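Local coordinates for hypothetical protein PA2201 (Pseudomonas aeruginosa, PDB 2FEF) that is of unknown function but is probably an immunity protein that neutralises a PoNe-type DNase toxin, at residues 231-236 with 242-247; 28-33 with 282-287; 89-94 with 98-103. All blocks are in the same frame, centred on the assembly; numbering follows the deposited sequence. Where two conformers were deposited one is given.

Contact 1: residues 231-236 with 242-247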
loop_
_atom_site.group_PDB
_atom_site.type_symbol
_atom_site.label_atom_id
_atom_site.label_comp_id
_atom_site.label_asym_id
_atom_site.label_seq_id
_atom_site.Cartn_x
_atom_site.Cartn_y
_atom_site.Cartn_z
ATOM N N ARG B 231 24.464 -15.571 -17.756
ATOM C CA ARG B 231 25.053 -14.492 -18.521
ATOM C C ARG B 231 24.395 -14.327 -19.893
ATOM O O ARG B 231 24.019 -13.212 -20.238
ATOM C CB ARG B 231 26.587 -14.610 -18.625
ATOM C CG ARG B 231 27.213 -13.368 -19.288
ATOM C CD ARG B 231 28.716 -13.388 -19.257
ATOM N NE ARG B 231 29.268 -12.739 -20.455
ATOM C CZ ARG B 231 30.435 -13.043 -21.029
ATOM N NH1 ARG B 231 31.230 -13.992 -20.523
ATOM N NH2 ARG B 231 30.806 -12.392 -22.123
ATOM N N GLU B 232 24.252 -15.422 -20.645
ATOM C CA GLU B 232 23.644 -15.369 -21.981
ATOM C C GLU B 232 22.139 -15.096 -21.959
ATOM O O GLU B 232 21.575 -14.518 -22.912
ATOM C CB GLU B 232 23.970 -16.646 -22.767
ATOM C CG GLU B 232 25.442 -16.667 -23.186
ATOM C CD GLU B 232 25.913 -17.998 -23.784
ATOM O OE1 GLU B 232 25.118 -18.952 -23.938
ATOM O OE2 GLU B 232 27.113 -18.076 -24.125
ATOM N N PHE B 233 21.490 -15.511 -20.884
ATOM C CA PHE B 233 20.068 -15.242 -20.718
ATOM C C PHE B 233 19.847 -13.738 -20.490
ATOM O O PHE B 233 19.031 -13.114 -21.164
ATOM C CB PHE B 233 19.503 -16.030 -19.529
ATOM C CG PHE B 233 18.054 -15.713 -19.253
ATOM C CD1 PHE B 233 17.080 -16.082 -20.169
ATOM C CD2 PHE B 233 17.681 -14.999 -18.125
ATOM C CE1 PHE B 233 15.738 -15.766 -19.949
ATOM C CE2 PHE B 233 16.341 -14.673 -17.894
ATOM C CZ PHE B 233 15.365 -15.075 -18.802
ATOM N N PHE B 234 20.595 -13.154 -19.555
ATOM C CA PHE B 234 20.345 -11.767 -19.184
ATOM C C PHE B 234 20.934 -10.794 -20.220
ATOM O O PHE B 234 20.666 -9.595 -20.180
ATOM C CB PHE B 234 20.796 -11.477 -17.734
ATOM C CG PHE B 234 19.884 -12.075 -16.692
ATOM C CD1 PHE B 234 18.578 -11.598 -16.531
ATOM C CD2 PHE B 234 20.328 -13.127 -15.866
ATOM C CE1 PHE B 234 17.710 -12.175 -15.552
ATOM C CE2 PHE B 234 19.516 -13.703 -14.922
ATOM C CZ PHE B 234 18.177 -13.232 -14.736
ATOM N N GLN B 235 21.734 -11.315 -21.140
ATOM C CA GLN B 235 22.208 -10.544 -22.278
ATOM C C GLN B 235 21.131 -10.356 -23.362
ATOM O O GLN B 235 21.238 -9.454 -24.201
ATOM C CB GLN B 235 23.455 -11.187 -22.865
ATOM C CG GLN B 235 24.721 -10.645 -22.211
ATOM C CD GLN B 235 25.988 -11.358 -22.630
ATOM O OE1 GLN B 235 25.974 -12.492 -23.157
ATOM N NE2 GLN B 235 27.114 -10.695 -22.383
ATOM N N LEU B 236 20.108 -11.211 -23.359
ATOM C CA LEU B 236 19.012 -11.080 -24.331
ATOM C C LEU B 236 18.213 -9.838 -23.939
ATOM O O LEU B 236 18.180 -9.483 -22.770
ATOM C CB LEU B 236 18.061 -12.293 -24.260
ATOM C CG LEU B 236 18.612 -13.709 -24.531
ATOM C CD1 LEU B 236 17.531 -14.807 -24.260
ATOM C CD2 LEU B 236 19.261 -13.834 -25.929
ATOM N N LYS B 242 11.420 -12.955 -22.140
ATOM C CA LYS B 242 10.072 -13.364 -21.830
ATOM C C LYS B 242 9.481 -14.392 -22.797
ATOM O O LYS B 242 8.630 -15.184 -22.392
ATOM C CB LYS B 242 9.189 -12.135 -21.601
ATOM C CG LYS B 242 9.458 -11.545 -20.197
ATOM C CD LYS B 242 9.409 -10.009 -20.207
ATOM C CE LYS B 242 10.361 -9.389 -19.182
ATOM N NZ LYS B 242 11.833 -9.731 -19.384
ATOM N N LYS B 243 9.974 -14.408 -24.036
ATOM C CA LYS B 243 9.632 -15.435 -25.017
ATOM C C LYS B 243 10.300 -16.819 -24.791
ATOM O O LYS B 243 9.810 -17.823 -25.323
ATOM C CB LYS B 243 9.915 -14.941 -26.446
ATOM C CG LYS B 243 8.970 -13.859 -26.956
ATOM C CD LYS B 243 7.533 -14.326 -26.816
ATOM C CE LYS B 243 6.532 -13.308 -27.248
ATOM N NZ LYS B 243 5.216 -13.801 -26.760
ATOM N N THR B 244 11.403 -16.882 -24.039
ATOM C CA THR B 244 12.050 -18.186 -23.723
ATOM C C THR B 244 11.297 -18.952 -22.633
ATOM O O THR B 244 10.464 -18.383 -21.932
ATOM C CB THR B 244 13.549 -18.049 -23.282
ATOM O OG1 THR B 244 13.602 -17.532 -21.944
ATOM C CG2 THR B 244 14.319 -17.146 -24.196
ATOM N N ARG B 245 11.565 -20.244 -22.469
ATOM C CA ARG B 245 10.866 -20.964 -21.418
ATOM C C ARG B 245 11.584 -20.988 -20.064
ATOM O O ARG B 245 11.077 -21.552 -19.077
ATOM C CB ARG B 245 10.378 -22.340 -21.899
ATOM C CG ARG B 245 11.448 -23.257 -22.303
ATOM C CD ARG B 245 10.989 -24.281 -23.328
ATOM N NE ARG B 245 12.014 -25.307 -23.597
ATOM C CZ ARG B 245 13.293 -25.069 -23.903
ATOM N NH1 ARG B 245 13.751 -23.830 -23.965
ATOM N NH2 ARG B 245 14.134 -26.073 -24.140
ATOM N N ARG B 246 12.733 -20.310 -19.978
ATOM C CA ARG B 246 13.413 -20.215 -18.701
ATOM C C ARG B 246 12.542 -19.612 -17.580
ATOM O O ARG B 246 11.872 -18.563 -17.726
ATOM C CB ARG B 246 14.729 -19.447 -18.850
ATOM C CG ARG B 246 15.608 -19.564 -17.601
ATOM C CD ARG B 246 16.391 -18.298 -17.496
ATOM N NE ARG B 246 17.537 -18.247 -16.591
ATOM C CZ ARG B 246 17.513 -17.727 -15.365
ATOM N NH1 ARG B 246 16.383 -17.265 -14.807
ATOM N NH2 ARG B 246 18.660 -17.624 -14.699
ATOM N N LEU B 247 12.521 -20.298 -16.447
ATOM C CA LEU B 247 11.816 -19.778 -15.299
ATOM C C LEU B 247 12.563 -18.526 -14.844
ATOM O O LEU B 247 13.804 -18.467 -14.877
ATOM C CB LEU B 247 11.821 -20.803 -14.159
ATOM C CG LEU B 247 10.973 -20.455 -12.923
ATOM C CD1 LEU B 247 9.505 -20.540 -13.324
ATOM C CD2 LEU B 247 11.302 -21.420 -11.788
#

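Contact 2: residues 28-33 with 282-287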
loop_
_atom_site.group_PDB
_atom_site.type_symbol
_atom_site.label_atom_id
_atom_site.label_comp_id
_atom_site.label_asym_id
_atom_site.label_seq_id
_atom_site.Cartn_x
_atom_site.Cartn_y
_atom_site.Cartn_z
ATOM N N ALA B 28 29.118 -1.085 -1.605
ATOM C CA ALA B 28 28.881 -1.014 -3.053
ATOM C C ALA B 28 27.869 -2.082 -3.523
ATOM O O ALA B 28 27.926 -3.226 -3.090
ATOM C CB ALA B 28 30.192 -1.185 -3.791
ATOM N N PRO B 29 26.961 -1.722 -4.433
ATOM C CA PRO B 29 26.074 -2.791 -4.938
ATOM C C PRO B 29 26.816 -3.990 -5.559
ATOM O O PRO B 29 27.925 -3.843 -6.100
ATOM C CB PRO B 29 25.239 -2.072 -6.005
ATOM C CG PRO B 29 25.172 -0.627 -5.477
ATOM C CD PRO B 29 26.617 -0.413 -5.023
ATOM N N ARG B 30 26.164 -5.144 -5.531
ATOM C CA ARG B 30 26.726 -6.378 -6.094
ATOM C C ARG B 30 26.644 -6.467 -7.630
ATOM O O ARG B 30 27.343 -7.284 -8.261
ATOM C CB ARG B 30 26.068 -7.604 -5.447
ATOM C CG ARG B 30 26.615 -7.916 -4.073
ATOM C CD ARG B 30 26.081 -9.260 -3.546
ATOM N NE ARG B 30 26.636 -9.526 -2.216
ATOM C CZ ARG B 30 26.108 -9.098 -1.073
ATOM N NH1 ARG B 30 26.739 -9.376 0.063
ATOM N NH2 ARG B 30 24.977 -8.374 -1.063
ATOM N N ARG B 31 25.806 -5.616 -8.213
ATOM C CA ARG B 31 25.660 -5.500 -9.661
ATOM C C ARG B 31 25.267 -4.070 -9.957
ATOM O O ARG B 31 24.960 -3.310 -9.031
ATOM C CB ARG B 31 24.584 -6.475 -10.182
ATOM C CG ARG B 31 23.171 -6.197 -9.708
ATOM C CD ARG B 31 22.214 -7.327 -10.098
ATOM N NE ARG B 31 20.816 -7.009 -9.733
ATOM C CZ ARG B 31 19.948 -6.362 -10.502
ATOM N NH1 ARG B 31 20.282 -5.953 -11.728
ATOM N NH2 ARG B 31 18.713 -6.111 -10.028
ATOM N N ASN B 32 25.269 -3.690 -11.239
ATOM C CA ASN B 32 24.891 -2.337 -11.650
ATOM C C ASN B 32 23.411 -2.108 -11.406
ATOM O O ASN B 32 22.562 -2.808 -11.969
ATOM C CB ASN B 32 25.211 -2.070 -13.134
ATOM C CG ASN B 32 24.876 -0.639 -13.558
ATOM O OD1 ASN B 32 25.377 0.320 -12.982
ATOM N ND2 ASN B 32 24.013 -0.500 -14.557
ATOM N N ILE B 33 23.091 -1.157 -10.547
ATOM C CA ILE B 33 21.677 -0.852 -10.258
ATOM C C ILE B 33 21.496 0.652 -10.285
ATOM O O ILE B 33 22.477 1.397 -10.250
ATOM C CB ILE B 33 21.230 -1.423 -8.894
ATOM C CG1 ILE B 33 22.024 -0.783 -7.748
ATOM C CG2 ILE B 33 21.292 -2.956 -8.908
ATOM C CD1 ILE B 33 21.470 -1.090 -6.379
ATOM N N GLY B 282 30.177 -14.926 -4.711
ATOM C CA GLY B 282 31.429 -15.303 -4.046
ATOM C C GLY B 282 31.588 -14.750 -2.643
ATOM O O GLY B 282 32.066 -15.457 -1.767
ATOM N N ASP B 283 31.169 -13.500 -2.408
ATOM C CA ASP B 283 31.365 -12.896 -1.066
ATOM C C ASP B 283 30.518 -13.588 -0.012
ATOM O O ASP B 283 30.868 -13.616 1.173
ATOM C CB ASP B 283 31.136 -11.364 -1.049
ATOM C CG ASP B 283 29.652 -10.979 -0.975
ATOM O OD1 ASP B 283 28.955 -11.063 -2.015
ATOM O OD2 ASP B 283 29.194 -10.575 0.126
ATOM N N LEU B 284 29.387 -14.153 -0.449
ATOM C CA LEU B 284 28.535 -14.883 0.466
ATOM C C LEU B 284 29.012 -16.298 0.685
ATOM O O LEU B 284 28.891 -16.824 1.806
ATOM C CB LEU B 284 27.061 -14.869 0.011
ATOM C CG LEU B 284 26.440 -13.471 0.003
ATOM C CD1 LEU B 284 24.934 -13.545 -0.328
ATOM C CD2 LEU B 284 26.636 -12.791 1.399
ATOM N N VAL B 285 29.558 -16.914 -0.369
ATOM C CA VAL B 285 30.302 -18.164 -0.182
ATOM C C VAL B 285 31.323 -17.978 0.937
ATOM O O VAL B 285 31.394 -18.782 1.870
ATOM C CB VAL B 285 30.933 -18.657 -1.502
ATOM C CG1 VAL B 285 31.831 -19.912 -1.249
ATOM C CG2 VAL B 285 29.803 -18.948 -2.549
ATOM N N ASP B 286 32.112 -16.902 0.851
ATOM C CA ASP B 286 33.147 -16.640 1.841
ATOM C C ASP B 286 32.556 -16.448 3.238
ATOM O O ASP B 286 33.079 -17.010 4.200
ATOM C CB ASP B 286 34.008 -15.433 1.416
ATOM C CG ASP B 286 34.787 -15.682 0.122
ATOM O OD1 ASP B 286 34.989 -16.871 -0.254
ATOM O OD2 ASP B 286 35.217 -14.678 -0.530
ATOM N N TYR B 287 31.470 -15.668 3.323
ATOM C CA TYR B 287 30.761 -15.378 4.571
ATOM C C TYR B 287 30.276 -16.655 5.257
ATOM O O TYR B 287 30.542 -16.857 6.452
ATOM C CB TYR B 287 29.557 -14.447 4.318
ATOM C CG TYR B 287 28.657 -14.271 5.507
ATOM C CD1 TYR B 287 29.030 -13.448 6.567
ATOM C CD2 TYR B 287 27.435 -14.950 5.599
ATOM C CE1 TYR B 287 28.208 -13.281 7.673
ATOM C CE2 TYR B 287 26.611 -14.779 6.705
ATOM C CZ TYR B 287 27.024 -13.964 7.751
ATOM O OH TYR B 287 26.205 -13.785 8.851
#

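Contact 3: residues 89-94 with 98-103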
loop_
_atom_site.group_PDB
_atom_site.type_symbol
_atom_site.label_atom_id
_atom_site.label_comp_id
_atom_site.label_asym_id
_atom_site.label_seq_id
_atom_site.Cartn_x
_atom_site.Cartn_y
_atom_site.Cartn_z
ATOM N N LYS B 89 16.357 -7.474 -2.759
ATOM C CA LYS B 89 16.834 -6.107 -2.917
ATOM C C LYS B 89 18.098 -5.834 -2.085
ATOM O O LYS B 89 19.011 -5.113 -2.514
ATOM C CB LYS B 89 15.716 -5.157 -2.497
ATOM C CG LYS B 89 14.529 -5.234 -3.455
ATOM C CD LYS B 89 14.850 -4.526 -4.781
ATOM C CE LYS B 89 13.846 -4.953 -5.841
ATOM N NZ LYS B 89 14.241 -4.320 -7.143
ATOM N N ALA B 90 18.145 -6.396 -0.874
ATOM C CA ALA B 90 19.309 -6.204 -0.008
ATOM C C ALA B 90 20.579 -6.877 -0.609
ATOM O O ALA B 90 21.679 -6.340 -0.522
ATOM C CB ALA B 90 18.998 -6.767 1.370
ATOM N N ILE B 91 20.419 -8.046 -1.207
ATOM C CA ILE B 91 21.512 -8.685 -1.960
ATOM C C ILE B 91 22.017 -7.773 -3.106
ATOM O O ILE B 91 23.247 -7.482 -3.234
ATOM C CB ILE B 91 21.093 -10.083 -2.554
ATOM C CG1 ILE B 91 20.645 -11.033 -1.420
ATOM C CG2 ILE B 91 22.339 -10.691 -3.337
ATOM C CD1 ILE B 91 19.953 -12.305 -1.905
ATOM N N ASP B 92 21.087 -7.309 -3.941
ATOM C CA ASP B 92 21.443 -6.335 -5.018
ATOM C C ASP B 92 22.248 -5.140 -4.493
ATOM O O ASP B 92 23.237 -4.706 -5.105
ATOM C CB ASP B 92 20.171 -5.769 -5.657
ATOM C CG ASP B 92 19.513 -6.706 -6.665
ATOM O OD1 ASP B 92 20.065 -7.781 -6.977
ATOM O OD2 ASP B 92 18.380 -6.351 -7.124
ATOM N N ARG B 93 21.831 -4.626 -3.332
ATOM C CA ARG B 93 22.372 -3.381 -2.792
ATOM C C ARG B 93 23.793 -3.540 -2.259
ATOM O O ARG B 93 24.485 -2.542 -2.042
ATOM C CB ARG B 93 21.475 -2.835 -1.667
ATOM C CG ARG B 93 21.944 -1.466 -1.112
ATOM C CD ARG B 93 21.934 -0.394 -2.195
ATOM N NE ARG B 93 22.463 0.893 -1.707
ATOM C CZ ARG B 93 23.753 1.167 -1.537
ATOM N NH1 ARG B 93 24.687 0.255 -1.843
ATOM N NH2 ARG B 93 24.112 2.375 -1.070
ATOM N N GLY B 94 24.213 -4.777 -2.011
ATOM C CA GLY B 94 25.572 -5.019 -1.500
ATOM C C GLY B 94 25.638 -5.134 0.018
ATOM O O GLY B 94 26.728 -5.101 0.581
ATOM N N ALA B 98 26.167 -10.495 7.350
ATOM C CA ALA B 98 25.481 -10.381 8.651
ATOM C C ALA B 98 24.134 -9.653 8.545
ATOM O O ALA B 98 23.125 -10.086 9.168
ATOM C CB ALA B 98 26.397 -9.744 9.724
ATOM N N GLU B 99 24.116 -8.569 7.769
ATOM C CA GLU B 99 22.882 -7.815 7.523
ATOM C C GLU B 99 21.852 -8.610 6.749
ATOM O O GLU B 99 20.642 -8.564 7.070
ATOM C CB GLU B 99 23.148 -6.465 6.848
ATOM C CG GLU B 99 23.794 -5.428 7.806
ATOM C CD GLU B 99 25.177 -5.840 8.300
ATOM O OE1 GLU B 99 26.049 -6.153 7.452
ATOM O OE2 GLU B 99 25.395 -5.843 9.543
ATOM N N LEU B 100 22.316 -9.345 5.738
ATOM C CA LEU B 100 21.409 -10.186 4.949
ATOM C C LEU B 100 20.818 -11.274 5.844
ATOM O O LEU B 100 19.617 -11.569 5.782
ATOM C CB LEU B 100 22.167 -10.843 3.793
ATOM C CG LEU B 100 22.663 -9.956 2.656
ATOM C CD1 LEU B 100 23.352 -10.838 1.593
ATOM C CD2 LEU B 100 21.493 -9.148 2.070
ATOM N N ARG B 101 21.669 -11.851 6.693
ATOM C CA ARG B 101 21.195 -12.911 7.632
ATOM C C ARG B 101 20.084 -12.396 8.572
ATOM O O ARG B 101 19.083 -13.082 8.807
ATOM C CB ARG B 101 22.366 -13.525 8.406
ATOM C CG ARG B 101 21.979 -14.818 9.177
ATOM C CD ARG B 101 23.190 -15.305 9.998
ATOM N NE ARG B 101 23.054 -16.712 10.385
ATOM C CZ ARG B 101 22.381 -17.122 11.463
ATOM N NH1 ARG B 101 21.800 -16.245 12.272
ATOM N NH2 ARG B 101 22.291 -18.415 11.732
ATOM N N SER B 102 20.233 -11.159 9.045
ATOM C CA SER B 102 19.223 -10.527 9.884
ATOM C C SER B 102 17.871 -10.406 9.177
ATOM O O SER B 102 16.827 -10.487 9.825
ATOM C CB SER B 102 19.719 -9.155 10.377
ATOM O OG SER B 102 19.459 -8.136 9.405
ATOM N N ILE B 103 17.875 -10.227 7.852
ATOM C CA ILE B 103 16.646 -10.246 7.071
ATOM C C ILE B 103 16.155 -11.658 6.858
ATOM O O ILE B 103 14.985 -11.939 7.071
ATOM C CB ILE B 103 16.797 -9.500 5.715
ATOM C CG1 ILE B 103 17.266 -8.060 5.983
ATOM C CG2 ILE B 103 15.460 -9.520 4.888
ATOM C CD1 ILE B 103 17.873 -7.338 4.737
#

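Contact 1: residues 231-236 with 242-247
Arg246 lies across one face of the Phe233 ring, its guanidinium plane turned only 7° from that of the ring. CD of Arg246 stands 3.3 Å from the Phe233 centroid, almost on the ring normal, a CH-pi contact, whereas CZ sits 4.4 Å from it and 33° off the normal. The cation-pi stack is therefore offset, with the charged group slipped toward the CD2 rim. Phe233 presents this face because its CG is anti to the backbone N (chi1 176°), sending the ring out from helix 223-234. At the ring edge, near its plane, OG1 of Thr244 lies 3.4 Å from Phe233 CE1; that hydroxyl is hydrogen-bonded to the carbonyl of Gln241. Leu236 CD1 and Thr244 CG2 meet tip to tip at 4.0 Å. Phe234 stands steeply to the same guanidinium, its CE2 4.0 Å from Arg246 NH2. Arg246 NE bonds to the Gln229 carbonyl, and NH1 makes a weak bond to the carbonyl of Leu247. No hydrogen bond joins the two segments, so the end of helix 223-234 is joined to the loop leaving helix 238-243 by dispersion and cation-pi attraction, Tyr230 being a second aromatic partner of Arg246, with carbonyl bonds helping to fix the guanidinium's orientation.

Contact 2: residues 28-33 with 282-287
Arg30 runs fully extended from CG to NE (chi3 180°), which carries its guanidinium from the loop before helix 35-54 to the first turn of helix 282-292. There, at chi1 81°, the carboxylate of Asp283 is swung over its own backbone, flanked by N and C, and offers both oxygens. The result is a side-on, two-nitrogen salt bridge. NE of Arg30 reaches Asp283 OD1 at 2.8 Å and NH1 of Arg30 reaches OD2 at 2.7 Å, both bonds being nearly straight. Planarity supports the same reading: guanidinium and carboxylate are 20° apart, and each oxygen lies within a few degrees of the guanidinium plane. OD2 is met through its syn lone pair, while NE comes to OD1 on the syn side but somewhat out of the carboxylate plane.

Two further N-H groups of the guanidinium are also used. NH1 bonds to the carbonyl of Leu95, and NH2 to the carbonyl of Ile91, so the group is gripped along three of its N-H directions besides that of NE. This should hold it flat and fix its rotation, and the carbonyls would probably favour its positive charge alongside the carboxylate. Leu284 adds an apolar neighbour, CD2 lying 3.7 Å from Arg30 NH1 in an oblique approach; its side chain also packs on Leu100 and Leu158. Trp256 touches Arg30 as well.

Paired bonds from NE and one NH to the two oxygens of a carboxylate define the side-on bidentate arginine-carboxylate bridge, here tying an N-terminal loop to the C-terminal helix of an all-helical fold.

Contact 3: residues 89-94 with 98-103
An antiparallel helical hairpin, the end of helix 66-93 turning back into helix 97-127, brings Ala90 and Ile91 against Leu100 and Ile103. The short axes of 89-93 and 98-103 run at 174° to each other and approach to 10.2 Å, a spacing that puts apolar side chains between them. Ala90 is where the backbones come nearest, its CA 6.7 Å from that of Leu100. The small methyl admits two larger side chains: Ala90 CB touches Leu100 CD2 at 3.5 Å and Ile103 CD1 at 3.6 Å.

Leu100 does most of the reaching, and it uses both branches. With CG anti to the carbonyl carbon (chi1 -69°), it sends CD2 to the Ala90 methyl and on to the backbone of the opposing helix, 3.6 Å from Ile91 N. Its CD1 goes instead to the side chain of Ile91, 4.1 Å from CG1, where the two side chains cross at about a right angle. Ile103 contributes only the end of its CG1 branch.

Helix 66-93 ends in a Schellman motif, after which the chain turns back. Gly94 has positive phi (95°), and its N bonds to Ile91 O at 3.1 Å; a weak bond of the ordinary helical kind also runs from Gly94 N to Ala90 O. At these angles a CB would collide with the carbonyl O of Arg93, consistent with glycine here.

All four touching residues are buried. Trp42 of helix 35-54 packs on Ala90, and Trp19 of helix 12-20 on Ile103.

Contacts 2 and 3 are neighbours, with centres 10 Å apart, and they touch directly: Arg31 NH2 forms a salt bridge to Asp92 OD2 at 2.9 Å, and Pro29 CB packs on Asp92 O at 3.4 Å. The loop 28-33 thus sits against the end of helix 66-93 while also binding helix 282-292. Contact 1 stands apart near the surface, its centre 22 Å from that of contact 2 and 25 Å from that of contact 3. Along the chain, contact 3 closes before contact 1 opens, and both fall between the two halves of contact 2. Contact 2 therefore joins the N-terminal and C-terminal family regions, while contacts 3 and 1 are local turns within each.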